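Local coordinates for protein mini spindles (Drosophila melanogaster, PDB 5VJC) that probably binds tubulin through a TOG domain built of HEAT repeats and so promotes microtubule dynamics and mitotic spindle formation, at residues D44-A49 and A57-D62; A84-L89 and Q120-E125; S106-G111 and D150-G155; Y202-C207 and F239-K244. All coordinates share one frame; numbering follows the deposited sequence.

Contact 1 (D44-A49 and A57-D62); sequences DQMMTA and ANMFHD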
loop_
_atom_site.group_PDB
_atom_site.type_symbol
_atom_site.label_atom_id
_atom_site.label_comp_id
_atom_site.label_asym_id
_atom_site.label_seq_id
_atom_site.Cartn_x
_atom_site.Cartn_y
_atom_site.Cartn_z
ATOM N N ASP A 44 -10.216 -13.486 -16.358
ATOM C CA ASP A 44 -11.637 -13.873 -16.425
ATOM C C ASP A 44 -12.570 -12.717 -16.069
ATOM O O ASP A 44 -13.513 -12.405 -16.808
ATOM C CB ASP A 44 -11.902 -15.053 -15.489
ATOM C CG ASP A 44 -11.495 -16.393 -16.105
ATOM O OD1 ASP A 44 -10.948 -16.378 -17.227
ATOM O OD2 ASP A 44 -11.707 -17.456 -15.469
ATOM N N GLN A 45 -12.298 -12.064 -14.938
ATOM C CA GLN A 45 -13.132 -10.959 -14.474
ATOM C C GLN A 45 -13.087 -9.770 -15.413
ATOM O O GLN A 45 -14.090 -9.087 -15.592
ATOM C CB GLN A 45 -12.717 -10.511 -13.074
ATOM C CG GLN A 45 -13.071 -11.515 -11.983
ATOM C CD GLN A 45 -12.663 -11.014 -10.617
ATOM O OE1 GLN A 45 -11.610 -10.375 -10.468
ATOM N NE2 GLN A 45 -13.496 -11.272 -9.614
ATOM N N MET A 46 -11.925 -9.505 -16.006
ATOM C CA MET A 46 -11.840 -8.384 -16.944
ATOM C C MET A 46 -12.620 -8.710 -18.216
ATOM O O MET A 46 -13.262 -7.833 -18.803
ATOM C CB MET A 46 -10.394 -8.059 -17.298
ATOM C CG MET A 46 -9.642 -7.279 -16.215
ATOM S SD MET A 46 -7.985 -6.974 -16.814
ATOM C CE MET A 46 -7.303 -6.054 -15.408
ATOM N N MET A 47 -12.528 -9.968 -18.642
ATOM C CA MET A 47 -13.310 -10.460 -19.783
ATOM C C MET A 47 -14.786 -10.173 -19.550
ATOM O O MET A 47 -15.418 -9.441 -20.305
ATOM C CB MET A 47 -13.095 -11.964 -19.991
ATOM C CG MET A 47 -11.766 -12.345 -20.593
ATOM S SD MET A 47 -11.608 -11.839 -22.316
ATOM C CE MET A 47 -9.956 -12.442 -22.701
ATOM N N THR A 48 -15.305 -10.741 -18.469
ATOM C CA THR A 48 -16.697 -10.556 -18.046
ATOM C C THR A 48 -17.109 -9.089 -17.934
ATOM O O THR A 48 -18.257 -8.731 -18.228
ATOM C CB THR A 48 -16.927 -11.263 -16.705
ATOM O OG1 THR A 48 -16.654 -12.664 -16.864
ATOM C CG2 THR A 48 -18.347 -11.061 -16.187
ATOM N N ALA A 49 -16.171 -8.231 -17.538
ATOM C CA ALA A 49 -16.461 -6.805 -17.373
ATOM C C ALA A 49 -16.405 -5.996 -18.684
ATOM O O ALA A 49 -16.580 -4.789 -18.661
ATOM C CB ALA A 49 -15.493 -6.192 -16.337
ATOM N N ALA A 57 -5.149 -8.368 -23.527
ATOM C CA ALA A 57 -4.021 -9.076 -24.126
ATOM C C ALA A 57 -2.680 -8.475 -23.682
ATOM O O ALA A 57 -1.771 -9.209 -23.284
ATOM C CB ALA A 57 -4.131 -9.070 -25.663
ATOM N N ASN A 58 -2.578 -7.147 -23.734
ATOM C CA ASN A 58 -1.360 -6.431 -23.331
ATOM C C ASN A 58 -1.080 -6.522 -21.843
ATOM O O ASN A 58 0.074 -6.566 -21.421
ATOM C CB ASN A 58 -1.449 -4.959 -23.736
ATOM C CG ASN A 58 -1.258 -4.763 -25.221
ATOM O OD1 ASN A 58 -0.524 -5.518 -25.853
ATOM N ND2 ASN A 58 -1.925 -3.760 -25.788
ATOM N N MET A 59 -2.152 -6.567 -21.060
ATOM C CA MET A 59 -2.081 -6.627 -19.606
ATOM C C MET A 59 -1.406 -7.899 -19.123
ATOM O O MET A 59 -0.687 -7.891 -18.118
ATOM C CB MET A 59 -3.486 -6.525 -19.002
ATOM C CG MET A 59 -3.996 -5.104 -18.864
ATOM S SD MET A 59 -5.745 -5.036 -18.398
ATOM C CE MET A 59 -5.861 -3.326 -17.914
ATOM N N PHE A 60 -1.630 -8.995 -19.837
ATOM C CA PHE A 60 -1.089 -10.267 -19.386
ATOM C C PHE A 60 0.029 -10.783 -20.304
ATOM O O PHE A 60 0.414 -11.942 -20.251
ATOM C CB PHE A 60 -2.230 -11.271 -19.224
ATOM C CG PHE A 60 -3.251 -10.822 -18.205
ATOM C CD1 PHE A 60 -3.005 -10.978 -16.844
ATOM C CD2 PHE A 60 -4.413 -10.169 -18.598
ATOM C CE1 PHE A 60 -3.923 -10.533 -15.891
ATOM C CE2 PHE A 60 -5.342 -9.713 -17.649
ATOM C CZ PHE A 60 -5.099 -9.892 -16.296
ATOM N N HIS A 61 0.586 -9.884 -21.100
ATOM C CA HIS A 61 1.783 -10.189 -21.857
ATOM C C HIS A 61 2.966 -10.294 -20.875
ATOM O O HIS A 61 2.987 -9.630 -19.839
ATOM C CB HIS A 61 2.023 -9.110 -22.916
ATOM C CG HIS A 61 2.891 -9.551 -24.048
ATOM N ND1 HIS A 61 4.223 -9.875 -23.889
ATOM C CD2 HIS A 61 2.618 -9.718 -25.366
ATOM C CE1 HIS A 61 4.734 -10.225 -25.056
ATOM N NE2 HIS A 61 3.778 -10.144 -25.968
ATOM N N ASP A 62 3.944 -11.133 -21.186
ATOM C CA ASP A 62 5.084 -11.295 -20.288
ATOM C C ASP A 62 6.058 -10.117 -20.382
ATOM O O ASP A 62 6.825 -9.869 -19.462
ATOM C CB ASP A 62 5.815 -12.611 -20.577
ATOM C CG ASP A 62 5.529 -13.687 -19.523
ATOM O OD1 ASP A 62 4.491 -13.596 -18.821
ATOM O OD2 ASP A 62 6.345 -14.629 -19.400
#
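M46 reaches out from the last turns of helix 36-48 and lays its thioether over that of M59, on the short helix 53-59, with the two sulfurs, M46 SD and M59 SD, 3.4 Å apart. The overlap continues to the methyl: M46 CE lies 3.5 Å from M59 SD and 4.0 Å from M59 CE. Both side chains run extended beyond CG, which lets them span a wide gap, since even the nearest CA atoms, those of M46 and M59, are 10.3 Å apart. F60, the first residue beyond the helical part of 57-62, adds an aromatic partner. Its CE2 approaches M46 SD to 3.9 Å, and the sulfur sits near the ring plane, 76° off the normal and 5.1 Å from the ring centroid. This is a Met-aromatic contact of the edge type, in which the sulfur meets ring C-H groups instead of the pi face. W95 and I92 of helix 89-99 also touch M46 and M59 respectively, while F60 also rests on T39, L42 and R43 of helix 36-48. No hydrogen bond joins the two segments. The pairing therefore relies on burial of apolar surface, on dispersion between the polarisable sulfurs and, probably, on a weak electrostatic attraction between the M46 sulfur and the positively polarised rim of the F60 ring.

Contact 2 (A84-L89 and Q120-E125); sequences ALVCNL and QVLIDE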
loop_
_atom_site.group_PDB
_atom_site.type_symbol
_atom_site.label_atom_id
_atom_site.label_comp_id
_atom_site.label_asym_id
_atom_site.label_seq_id
_atom_site.Cartn_x
_atom_site.Cartn_y
_atom_site.Cartn_z
ATOM N N ALA A 84 -15.817 5.330 -15.927
ATOM C CA ALA A 84 -15.429 3.969 -16.279
ATOM C C ALA A 84 -14.276 3.457 -15.394
ATOM O O ALA A 84 -14.322 2.328 -14.905
ATOM C CB ALA A 84 -15.054 3.899 -17.754
ATOM N N LEU A 85 -13.267 4.297 -15.170
ATOM C CA LEU A 85 -12.173 3.941 -14.258
ATOM C C LEU A 85 -12.755 3.501 -12.916
ATOM O O LEU A 85 -12.460 2.403 -12.454
ATOM C CB LEU A 85 -11.182 5.110 -14.072
ATOM C CG LEU A 85 -9.884 4.773 -13.313
ATOM C CD1 LEU A 85 -10.081 4.755 -11.803
ATOM C CD2 LEU A 85 -9.379 3.432 -13.790
ATOM N N VAL A 86 -13.604 4.328 -12.313
ATOM C CA VAL A 86 -14.210 3.982 -11.023
ATOM C C VAL A 86 -15.008 2.669 -11.056
ATOM O O VAL A 86 -14.906 1.844 -10.138
ATOM C CB VAL A 86 -15.128 5.117 -10.510
ATOM C CG1 VAL A 86 -15.875 4.686 -9.243
ATOM C CG2 VAL A 86 -14.294 6.380 -10.243
ATOM N N CYS A 87 -15.803 2.484 -12.105
ATOM C CA CYS A 87 -16.523 1.230 -12.323
ATOM C C CYS A 87 -15.597 -0.000 -12.401
ATOM O O CYS A 87 -16.007 -1.127 -12.077
ATOM C CB CYS A 87 -17.364 1.333 -13.606
ATOM S SG CYS A 87 -18.746 2.491 -13.463
ATOM N N ASN A 88 -14.360 0.205 -12.846
ATOM C CA ASN A 88 -13.431 -0.905 -12.976
ATOM C C ASN A 88 -12.227 -0.782 -12.023
ATOM O O ASN A 88 -11.234 -1.480 -12.180
ATOM C CB ASN A 88 -12.958 -1.019 -14.425
ATOM C CG ASN A 88 -14.087 -1.380 -15.379
ATOM O OD1 ASN A 88 -14.328 -2.550 -15.630
ATOM N ND2 ASN A 88 -14.781 -0.373 -15.907
ATOM N N LEU A 89 -12.343 0.081 -11.019
ATOM C CA LEU A 89 -11.209 0.375 -10.139
ATOM C C LEU A 89 -10.571 -0.868 -9.529
ATOM O O LEU A 89 -9.341 -0.986 -9.476
ATOM C CB LEU A 89 -11.646 1.316 -9.001
ATOM C CG LEU A 89 -10.558 1.689 -7.979
ATOM C CD1 LEU A 89 -9.368 2.439 -8.639
ATOM C CD2 LEU A 89 -11.165 2.506 -6.799
ATOM N N GLN A 120 -6.284 10.884 -6.962
ATOM C CA GLN A 120 -6.773 12.259 -7.046
ATOM C C GLN A 120 -8.215 12.319 -7.577
ATOM O O GLN A 120 -9.061 13.035 -7.022
ATOM C CB GLN A 120 -5.867 13.125 -7.928
ATOM C CG GLN A 120 -6.187 14.618 -7.746
ATOM C CD GLN A 120 -6.146 15.028 -6.274
ATOM O OE1 GLN A 120 -5.125 14.851 -5.601
ATOM N NE2 GLN A 120 -7.261 15.557 -5.762
ATOM N N VAL A 121 -8.504 11.566 -8.630
ATOM C CA VAL A 121 -9.889 11.450 -9.122
ATOM C C VAL A 121 -10.825 10.925 -8.030
ATOM O O VAL A 121 -11.912 11.479 -7.808
ATOM C CB VAL A 121 -9.973 10.544 -10.369
ATOM C CG1 VAL A 121 -11.432 10.191 -10.709
ATOM C CG2 VAL A 121 -9.323 11.245 -11.546
ATOM N N LEU A 122 -10.400 9.893 -7.308
ATOM C CA LEU A 122 -11.242 9.343 -6.236
ATOM C C LEU A 122 -11.505 10.381 -5.135
ATOM O O LEU A 122 -12.621 10.494 -4.607
ATOM C CB LEU A 122 -10.594 8.097 -5.634
ATOM C CG LEU A 122 -10.251 6.980 -6.626
ATOM C CD1 LEU A 122 -9.708 5.747 -5.890
ATOM C CD2 LEU A 122 -11.458 6.624 -7.492
ATOM N N ILE A 123 -10.470 11.138 -4.787
ATOM C CA ILE A 123 -10.615 12.194 -3.784
ATOM C C ILE A 123 -11.563 13.290 -4.279
ATOM O O ILE A 123 -12.465 13.711 -3.551
ATOM C CB ILE A 123 -9.255 12.789 -3.419
ATOM C CG1 ILE A 123 -8.398 11.704 -2.741
ATOM C CG2 ILE A 123 -9.437 14.045 -2.533
ATOM C CD1 ILE A 123 -6.922 12.032 -2.647
ATOM N N ASP A 124 -11.389 13.695 -5.532
ATOM C CA ASP A 124 -12.186 14.766 -6.127
ATOM C C ASP A 124 -13.655 14.367 -6.250
ATOM O O ASP A 124 -14.556 15.189 -6.049
ATOM C CB ASP A 124 -11.624 15.147 -7.501
ATOM C CG ASP A 124 -10.340 15.959 -7.401
ATOM O OD1 ASP A 124 -10.006 16.402 -6.290
ATOM O OD2 ASP A 124 -9.671 16.155 -8.435
ATOM N N GLU A 125 -13.884 13.094 -6.557
ATOM C CA GLU A 125 -15.230 12.559 -6.693
ATOM C C GLU A 125 -15.810 12.068 -5.361
ATOM O O GLU A 125 -16.927 11.559 -5.318
ATOM C CB GLU A 125 -15.234 11.416 -7.712
ATOM C CG GLU A 125 -14.779 11.822 -9.108
ATOM C CD GLU A 125 -15.797 12.676 -9.856
ATOM O OE1 GLU A 125 -16.973 12.739 -9.421
ATOM O OE2 GLU A 125 -15.417 13.278 -10.890
#
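L122 of helix 105-124 spreads its two methyl branches over V86 and L89, and the side-chain conformations decide which branch meets which partner. Its CG stands opposite the carbonyl carbon (chi1 -55°), and with CD1 and CD2 the side chain extends toward 84-89 although its first bond does not aim there. L89 answers with CG opposite its own backbone N (chi1 179°), and the two leucines meet tip to tip, L89 CD2 lying 3.7 Å from L122 CD1 and 4.2 Å from L122 CD2. V86 offers a single branch, CG2, which is 4.0 Å from L122 CD2; valine and leucine run alongside each other, pointing opposite ways. Y127 touches both leucines and V118 packs on L89, extending the apolar cluster.

N88 turns its amide back to the preceding helix: ND2 donates to A84 O at 2.9 Å, nearly straight at 168°, with the carbonyl oxygen close to the amide plane, and also bonds C9 O. A84 O also accepts from the backbone N of N88, so one side chain and its own backbone grip the same oxygen where helix 82-87 ends. The interface has no polar bond and depends on methyl-to-methyl dispersion and the exclusion of water.

Contact 3 (S106-G111 and D150-G155); sequences SVLIKG and DAVRNG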
loop_
_atom_site.group_PDB
_atom_site.type_symbol
_atom_site.label_atom_id
_atom_site.label_comp_id
_atom_site.label_asym_id
_atom_site.label_seq_id
_atom_site.Cartn_x
_atom_site.Cartn_y
_atom_site.Cartn_z
ATOM N N SER A 106 10.865 0.819 -14.350
ATOM C CA SER A 106 10.087 1.716 -15.191
ATOM C C SER A 106 8.596 1.472 -14.947
ATOM O O SER A 106 7.814 2.413 -14.823
ATOM C CB SER A 106 10.414 1.522 -16.677
ATOM O OG SER A 106 11.794 1.730 -16.922
ATOM N N VAL A 107 8.216 0.203 -14.869
ATOM C CA VAL A 107 6.802 -0.146 -14.696
ATOM C C VAL A 107 6.321 0.334 -13.323
ATOM O O VAL A 107 5.216 0.873 -13.189
ATOM C CB VAL A 107 6.561 -1.672 -14.856
ATOM C CG1 VAL A 107 5.141 -2.026 -14.461
ATOM C CG2 VAL A 107 6.831 -2.109 -16.293
ATOM N N LEU A 108 7.167 0.185 -12.307
ATOM C CA LEU A 108 6.785 0.643 -10.980
ATOM C C LEU A 108 6.597 2.165 -10.952
ATOM O O LEU A 108 5.582 2.657 -10.454
ATOM C CB LEU A 108 7.804 0.185 -9.939
ATOM C CG LEU A 108 7.986 -1.326 -9.792
ATOM C CD1 LEU A 108 9.152 -1.641 -8.845
ATOM C CD2 LEU A 108 6.723 -1.972 -9.286
ATOM N N ILE A 109 7.535 2.919 -11.520
ATOM C CA ILE A 109 7.457 4.383 -11.455
ATOM C C ILE A 109 6.268 4.945 -12.239
ATOM O O ILE A 109 5.566 5.843 -11.779
ATOM C CB ILE A 109 8.766 5.050 -11.965
ATOM C CG1 ILE A 109 9.887 4.884 -10.925
ATOM C CG2 ILE A 109 8.535 6.544 -12.232
ATOM C CD1 ILE A 109 11.308 4.931 -11.497
ATOM N N LYS A 110 6.071 4.438 -13.439
ATOM C CA LYS A 110 4.945 4.880 -14.248
ATOM C C LYS A 110 3.598 4.387 -13.670
ATOM O O LYS A 110 2.632 5.136 -13.676
ATOM C CB LYS A 110 5.120 4.416 -15.696
ATOM C CG LYS A 110 6.376 4.987 -16.383
ATOM C CD LYS A 110 6.384 6.521 -16.335
ATOM C CE LYS A 110 5.522 7.112 -17.445
ATOM N NZ LYS A 110 5.533 8.605 -17.390
ATOM N N GLY A 111 3.540 3.153 -13.164
ATOM C CA GLY A 111 2.320 2.671 -12.499
ATOM C C GLY A 111 1.975 3.507 -11.264
ATOM O O GLY A 111 0.814 3.858 -11.021
ATOM N N ASP A 150 14.904 5.007 -5.045
ATOM C CA ASP A 150 14.324 6.225 -4.500
ATOM C C ASP A 150 12.976 6.620 -5.131
ATOM O O ASP A 150 12.031 6.967 -4.424
ATOM C CB ASP A 150 15.319 7.365 -4.680
ATOM C CG ASP A 150 14.889 8.616 -3.994
ATOM O OD1 ASP A 150 15.301 8.816 -2.836
ATOM O OD2 ASP A 150 14.150 9.404 -4.613
ATOM N N ALA A 151 12.880 6.577 -6.457
ATOM C CA ALA A 151 11.655 7.056 -7.105
ATOM C C ALA A 151 10.471 6.121 -6.820
ATOM O O ALA A 151 9.329 6.577 -6.719
ATOM C CB ALA A 151 11.852 7.206 -8.591
ATOM N N VAL A 152 10.756 4.828 -6.680
ATOM C CA VAL A 152 9.722 3.861 -6.289
ATOM C C VAL A 152 9.232 4.130 -4.864
ATOM O O VAL A 152 8.022 4.223 -4.626
ATOM C CB VAL A 152 10.218 2.414 -6.387
ATOM C CG1 VAL A 152 9.147 1.449 -5.894
ATOM C CG2 VAL A 152 10.600 2.076 -7.831
ATOM N N ARG A 153 10.162 4.272 -3.919
ATOM C CA ARG A 153 9.793 4.552 -2.533
ATOM C C ARG A 153 8.980 5.837 -2.430
ATOM O O ARG A 153 7.949 5.884 -1.734
ATOM C CB ARG A 153 11.043 4.646 -1.643
ATOM C CG ARG A 153 11.898 3.391 -1.614
ATOM C CD ARG A 153 12.856 3.412 -0.416
ATOM N NE ARG A 153 13.748 4.568 -0.486
ATOM C CZ ARG A 153 14.911 4.570 -1.129
ATOM N NH1 ARG A 153 15.333 3.474 -1.741
ATOM N NH2 ARG A 153 15.663 5.674 -1.149
ATOM N N ASN A 154 9.414 6.889 -3.130
ATOM C CA ASN A 154 8.647 8.138 -3.097
ATOM C C ASN A 154 7.232 7.987 -3.686
ATOM O O ASN A 154 6.276 8.615 -3.217
ATOM C CB ASN A 154 9.397 9.255 -3.827
ATOM C CG ASN A 154 10.495 9.866 -2.962
ATOM O OD1 ASN A 154 10.484 9.710 -1.737
ATOM N ND2 ASN A 154 11.448 10.557 -3.590
ATOM N N GLY A 155 7.114 7.168 -4.722
ATOM C CA GLY A 155 5.843 6.991 -5.411
ATOM C C GLY A 155 4.884 6.233 -4.513
ATOM O O GLY A 155 3.722 6.599 -4.380
#
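V152, I109 and L108 bury the most surface here, and between them they join helix 105-124 to the start of helix 150-166. V152 presents its CG2 branch to two neighbours on the facing helix: it lies 4.0 Å from L108 CB and 4.1 Å from L108 CD1, and a looser approach brings I109 CG1 to 4.2 Å from the same methyl. The side chains of L108 and V152 are set at a slant to each other, so the leucine meets the valine methyl with its root and one branch together. I109 works further toward the surface. Its CG1 lies opposite the carbonyl carbon (chi1 -74°), and the continuing chain carries CD1 to 3.7 Å from A151 CB, with CG1 of the same isoleucine at 3.8 Å from it. The small alanine thus receives the flank of the longer side chain. Deeper in, L108 and V152 are buried, and D147, in the loop before helix 150-166, touches both of them. The backbones come close, the CA atoms of I109 and V152 being 5.7 Å apart; the local axes approach to 9.1 Å and run in roughly the same direction, inclined by 31°. Side-by-side, near-parallel packing of helices such as 105-124 and 150-166, with helix 131-142 between them in sequence, is characteristic of the HEAT-repeat array of a TOG domain.

Contact 4 (Y202-C207 and F239-K244); sequences YGMNIC and FLSGEK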
loop_
_atom_site.group_PDB
_atom_site.type_symbol
_atom_site.label_atom_id
_atom_site.label_comp_id
_atom_site.label_asym_id
_atom_site.label_seq_id
_atom_site.Cartn_x
_atom_site.Cartn_y
_atom_site.Cartn_z
ATOM N N TYR A 202 -2.144 11.638 12.898
ATOM C CA TYR A 202 -3.428 11.218 13.415
ATOM C C TYR A 202 -3.442 11.207 14.938
ATOM O O TYR A 202 -4.490 11.046 15.547
ATOM C CB TYR A 202 -3.786 9.839 12.861
ATOM C CG TYR A 202 -4.112 9.889 11.385
ATOM C CD1 TYR A 202 -5.383 10.242 10.952
ATOM C CD2 TYR A 202 -3.147 9.615 10.424
ATOM C CE1 TYR A 202 -5.690 10.316 9.594
ATOM C CE2 TYR A 202 -3.447 9.675 9.064
ATOM C CZ TYR A 202 -4.725 10.017 8.659
ATOM O OH TYR A 202 -5.034 10.094 7.318
ATOM N N GLY A 203 -2.271 11.368 15.543
ATOM C CA GLY A 203 -2.151 11.273 16.991
ATOM C C GLY A 203 -2.291 9.849 17.504
ATOM O O GLY A 203 -2.452 8.895 16.724
ATOM N N MET A 204 -2.240 9.695 18.826
ATOM C CA MET A 204 -2.183 8.363 19.419
ATOM C C MET A 204 -3.445 7.546 19.266
ATOM O O MET A 204 -3.417 6.354 19.574
ATOM C CB MET A 204 -1.827 8.450 20.902
ATOM C CG MET A 204 -0.430 8.987 21.147
ATOM S SD MET A 204 0.860 7.919 20.466
ATOM C CE MET A 204 0.330 6.334 21.131
ATOM N N ASN A 205 -4.546 8.145 18.799
ATOM C CA ASN A 205 -5.732 7.346 18.512
ATOM C C ASN A 205 -5.424 6.231 17.497
ATOM O O ASN A 205 -6.096 5.202 17.475
ATOM C CB ASN A 205 -6.881 8.209 17.966
ATOM C CG ASN A 205 -7.577 9.028 19.052
ATOM O OD1 ASN A 205 -7.110 9.109 20.190
ATOM N ND2 ASN A 205 -8.699 9.648 18.693
ATOM N N ILE A 206 -4.422 6.450 16.651
ATOM C CA ILE A 206 -4.117 5.496 15.576
ATOM C C ILE A 206 -3.160 4.412 16.053
ATOM O O ILE A 206 -2.913 3.413 15.357
ATOM C CB ILE A 206 -3.509 6.213 14.360
ATOM C CG1 ILE A 206 -3.755 5.408 13.081
ATOM C CG2 ILE A 206 -2.018 6.497 14.575
ATOM C CD1 ILE A 206 -3.347 6.145 11.814
ATOM N N CYS A 207 -2.616 4.603 17.247
ATOM C CA CYS A 207 -1.531 3.749 17.694
ATOM C C CYS A 207 -1.807 3.144 19.059
ATOM O O CYS A 207 -1.534 3.774 20.072
ATOM C CB CYS A 207 -0.233 4.553 17.721
ATOM S SG CYS A 207 1.223 3.613 18.168
ATOM N N PHE A 239 6.462 12.368 22.802
ATOM C CA PHE A 239 5.949 13.735 22.695
ATOM C C PHE A 239 4.439 13.830 22.825
ATOM O O PHE A 239 3.908 14.886 23.177
ATOM C CB PHE A 239 6.363 14.357 21.359
ATOM C CG PHE A 239 7.838 14.628 21.231
ATOM C CD1 PHE A 239 8.622 14.856 22.345
ATOM C CD2 PHE A 239 8.436 14.676 19.984
ATOM C CE1 PHE A 239 9.981 15.106 22.217
ATOM C CE2 PHE A 239 9.790 14.929 19.848
ATOM C CZ PHE A 239 10.564 15.145 20.967
ATOM N N LEU A 240 3.730 12.747 22.526
ATOM C CA LEU A 240 2.277 12.786 22.570
ATOM C C LEU A 240 1.732 12.092 23.793
ATOM O O LEU A 240 0.566 12.268 24.135
ATOM C CB LEU A 240 1.669 12.148 21.314
ATOM C CG LEU A 240 1.981 12.827 19.977
ATOM C CD1 LEU A 240 1.351 12.018 18.835
ATOM C CD2 LEU A 240 1.467 14.274 19.979
ATOM N N SER A 241 2.571 11.299 24.455
ATOM C CA SER A 241 2.063 10.384 25.477
ATOM C C SER A 241 2.745 10.565 26.826
ATOM O O SER A 241 2.230 10.119 27.849
ATOM C CB SER A 241 2.221 8.933 25.021
ATOM O OG SER A 241 1.678 8.744 23.723
ATOM N N GLY A 242 3.905 11.209 26.823
ATOM C CA GLY A 242 4.612 11.485 28.060
ATOM C C GLY A 242 5.170 10.230 28.707
ATOM O O GLY A 242 5.339 9.202 28.047
ATOM N N GLU A 243 5.440 10.308 30.009
ATOM C CA GLU A 243 6.169 9.255 30.715
ATOM C C GLU A 243 5.429 7.914 30.732
ATOM O O GLU A 243 6.014 6.887 31.082
ATOM C CB GLU A 243 6.481 9.705 32.148
ATOM C CG GLU A 243 7.902 9.370 32.607
ATOM C CD GLU A 243 8.936 10.378 32.119
ATOM O OE1 GLU A 243 8.541 11.503 31.732
ATOM O OE2 GLU A 243 10.142 10.036 32.116
ATOM N N LYS A 244 4.157 7.920 30.340
ATOM C CA LYS A 244 3.389 6.685 30.189
ATOM C C LYS A 244 3.964 5.811 29.065
ATOM O O LYS A 244 3.681 4.608 28.987
ATOM C CB LYS A 244 1.915 6.991 29.910
ATOM C CG LYS A 244 1.005 5.769 29.996
ATOM C CD LYS A 244 -0.470 6.145 29.900
ATOM C CE LYS A 244 -0.897 6.465 28.471
ATOM N NZ LYS A 244 -1.872 5.450 27.944
#
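This is a surface contact between two helix ends: the turn after helix 185-202, with a short 3-10 turn that includes N205 and I206, packs against the C-terminal end of helix 224-241. M204 and L240 bury the most surface, in nearly equal shares. M204 CG is 3.8 Å from L240 CB and 3.3 Å from S241 OG, so one methylene fits against both consecutive residues of the facing helix. The chain then folds back on itself at chi2 and chi3 (-63° and -50°), which keeps the thioether beside the serine: M204 SD lies 3.5 Å from S241 OG and M204 CE 3.8 Å from it. These are van der Waals contacts; the serine hydroxyl is hydrogen-bonded to V237 O in the preceding turn of its own helix, and V237 also touches M204. L240 sends one branch the other way along the turn, its CD1 reaching 4.0 Å from G203 CA. At that point the backbone of G203 itself forms the surface, and its positive phi (72°) is a conformation that glycine readily adopts as the chain leaves the helix. I199 packs on both M204 and L240, so helix 185-202 backs both sides of the contact. G242 likewise follows helix 224-241 with positive phi. A turn between helices, seated on the C-terminal end of another, is consistent with an all-helical HEAT-repeat TOG domain.

The four contacts follow the elongated all-helical array from its N-terminal part toward its C-terminal part. Contact 1 closes before contact 2 opens, and the two touch, A49 CB lying 3.9 Å from N88 OD1, with centres about 20 Å apart. Contacts 2 and 3 both use helix 105-124, at its C-terminal and N-terminal ends; their centres are about 21 Å apart and their segments alternate along the chain. Contact 4 comes last, its centre about 46 Å from that of contact 1 and on the opposite side of the chain's centre. They illustrate how a HEAT-repeat domain acquires length: each contact joins helices adjacent in sequence or separated by one other helix, and these joins build one extended body.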